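Local structure of ABC transporter substrate-binding protein (Rhizobium radiobacter, 6TFX) at residues L219-G224 against G462-K467. The protein is the periplasmic solute-binding protein MoaA, which binds the mannityl-opine mannopinic acid and probably delivers it to an ABC transporter for import. Residues are numbered along the deposited sequence; the frame is centred on the assembly and turned at random.
Sequences LDVEQG and GTWARK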
loop_
_atom_site.group_PDB
_atom_site.type_symbol
_atom_site.label_atom_id
_atom_site.label_comp_id
_atom_site.label_asym_id
_atom_site.label_seq_id
_atom_site.Cartn_x
_atom_site.Cartn_y
_atom_site.Cartn_z
ATOM N N LEU A 219 25.693 0.602 -0.975
ATOM C CA LEU A 219 24.405 0.677 -0.277
ATOM C C LEU A 219 24.464 0.005 1.071
ATOM O O LEU A 219 25.027 -1.083 1.204
ATOM C CB LEU A 219 23.268 0.001 -1.102
ATOM C CG LEU A 219 23.020 0.470 -2.538
ATOM C CD1 LEU A 219 22.016 -0.447 -3.247
ATOM C CD2 LEU A 219 22.555 1.914 -2.576
ATOM N N ASP A 220 23.817 0.612 2.059
ATOM C CA ASP A 220 23.685 -0.007 3.370
ATOM C C ASP A 220 22.413 -0.864 3.407
ATOM O O ASP A 220 22.294 -1.778 4.228
ATOM C CB ASP A 220 23.607 1.077 4.440
ATOM C CG ASP A 220 24.829 1.976 4.404
ATOM O OD1 ASP A 220 25.949 1.465 4.656
ATOM O OD2 ASP A 220 24.669 3.193 4.101
ATOM N N VAL A 221 21.441 -0.520 2.556
ATOM C CA VAL A 221 20.150 -1.216 2.474
ATOM C C VAL A 221 19.780 -1.360 1.019
ATOM O O VAL A 221 19.938 -0.415 0.251
ATOM C CB VAL A 221 19.034 -0.401 3.201
ATOM C CG1 VAL A 221 17.643 -1.037 3.030
ATOM C CG2 VAL A 221 19.350 -0.217 4.669
ATOM N N GLU A 222 19.204 -2.511 0.649
ATOM C CA GLU A 222 18.687 -2.665 -0.704
ATOM C C GLU A 222 17.380 -3.423 -0.697
ATOM O O GLU A 222 17.211 -4.377 0.077
ATOM C CB GLU A 222 19.691 -3.308 -1.666
ATOM C CG GLU A 222 19.876 -4.806 -1.474
ATOM C CD GLU A 222 20.253 -5.612 -2.704
ATOM O OE1 GLU A 222 20.818 -6.711 -2.523
ATOM O OE2 GLU A 222 19.980 -5.163 -3.839
ATOM N N GLN A 223 16.447 -2.975 -1.522
ATOM C CA GLN A 223 15.192 -3.701 -1.684
ATOM C C GLN A 223 15.505 -5.005 -2.413
ATOM O O GLN A 223 16.326 -5.035 -3.349
ATOM C CB GLN A 223 14.201 -2.870 -2.498
ATOM C CG GLN A 223 12.812 -3.510 -2.592
ATOM C CD GLN A 223 11.783 -2.575 -3.149
ATOM O OE1 GLN A 223 12.061 -1.408 -3.475
ATOM N NE2 GLN A 223 10.534 -3.067 -3.250
ATOM N N GLY A 224 14.851 -6.066 -1.984
ATOM C CA GLY A 224 15.037 -7.362 -2.599
ATOM C C GLY A 224 13.907 -7.656 -3.547
ATOM O O GLY A 224 13.286 -6.740 -4.095
ATOM N N GLY A 462 7.300 -7.924 2.338
ATOM C CA GLY A 462 8.319 -7.060 1.747
ATOM C C GLY A 462 9.674 -7.675 2.059
ATOM O O GLY A 462 9.846 -8.259 3.123
ATOM N N THR A 463 10.629 -7.606 1.138
ATOM C CA THR A 463 11.950 -8.214 1.361
ATOM C C THR A 463 13.005 -7.141 1.168
ATOM O O THR A 463 13.034 -6.490 0.128
ATOM C CB THR A 463 12.208 -9.383 0.393
ATOM O OG1 THR A 463 11.955 -8.936 -0.935
ATOM C CG2 THR A 463 11.359 -10.601 0.698
ATOM N N TRP A 464 13.863 -6.953 2.172
ATOM C CA TRP A 464 14.915 -5.935 2.112
ATOM C C TRP A 464 16.162 -6.454 2.792
ATOM O O TRP A 464 16.052 -7.153 3.800
ATOM C CB TRP A 464 14.424 -4.654 2.828
ATOM C CG TRP A 464 13.309 -3.933 2.110
ATOM C CD1 TRP A 464 11.987 -4.291 2.046
ATOM C CD2 TRP A 464 13.414 -2.682 1.433
ATOM N NE1 TRP A 464 11.287 -3.381 1.288
ATOM C CE2 TRP A 464 12.128 -2.368 0.922
ATOM C CE3 TRP A 464 14.460 -1.768 1.241
ATOM C CZ2 TRP A 464 11.869 -1.186 0.228
ATOM C CZ3 TRP A 464 14.208 -0.610 0.520
ATOM C CH2 TRP A 464 12.922 -0.325 0.033
ATOM N N ALA A 465 17.342 -6.161 2.218
ATOM C CA ALA A 465 18.599 -6.615 2.813
ATOM C C ALA A 465 19.335 -5.413 3.405
ATOM O O ALA A 465 19.214 -4.297 2.901
ATOM C CB ALA A 465 19.476 -7.266 1.760
ATOM N N ARG A 466 20.066 -5.641 4.478
ATOM C CA ARG A 466 20.850 -4.582 5.104
ATOM C C ARG A 466 22.125 -5.205 5.625
ATOM O O ARG A 466 22.214 -6.430 5.764
ATOM C CB ARG A 466 20.094 -3.923 6.267
ATOM C CG ARG A 466 19.808 -4.861 7.442
ATOM C CD ARG A 466 19.237 -4.096 8.603
ATOM N NE ARG A 466 18.585 -4.983 9.564
ATOM C CZ ARG A 466 19.170 -5.463 10.655
ATOM N NH1 ARG A 466 20.440 -5.180 10.916
ATOM N NH2 ARG A 466 18.498 -6.249 11.482
ATOM N N LYS A 467 23.104 -4.366 5.913
ATOM C CA LYS A 467 24.338 -4.821 6.527
ATOM C C LYS A 467 24.064 -4.910 8.039
ATOM O O LYS A 467 23.291 -4.091 8.548
ATOM C CB LYS A 467 25.472 -3.831 6.200
ATOM C CG LYS A 467 25.852 -3.787 4.702
ATOM C CD LYS A 467 26.553 -5.071 4.254
ATOM C CE LYS A 467 26.706 -5.141 2.755
ATOM N NZ LYS A 467 27.234 -6.460 2.330
HETATM O O HOH W 1 10.008 -5.710 -1.022
#
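Gln223 lies over one face of the Trp464 indole, its CB 3.7 Å from the centroid of the six-membered ring and 6° off the ring normal, a CH-pi contact. With CG anti to the backbone N (chi1 -174°) and the chain extended beyond it, the side chain runs across the benzo ring, with CD 3.7 Å from Trp464 CZ2 and the amide plane almost parallel to the ring. OE1 accepts from Ala11 N, while NE2 makes a weak bond to a water that also takes the N-H of Thr463. At the edge of the indole, near its plane, Val221 CG1 approaches Trp464 CE3 to 3.7 Å; Met8 and Val10 of strand 5-10 touch the tryptophan. Strand 221-223 runs between strand 5-10, parallel to it, and antiparallel strand 454-467 in a mixed sheet of this periplasmic binding protein; the Gln223 side chain lies about 6 Å from the bound mannopinic acid, between nearest atoms. Glu222 and Ala465 form the hydrogen-bonded pair, with Ala465 N to Glu222 O at 2.8 Å and Glu222 N to Ala465 O at 2.9 Å. Their side chains point to the sheet face opposite Val221, Gln223 and Trp464, where helices 207-215 and 228-235 pack against them. Gly224 N reaches Thr463 O at 2.8 Å from above the carbonyl plane, and Lys467 N donates a longer bond to Asp220 O (3.2 Å); the Asp220 carboxylate salt-bridges Lys3.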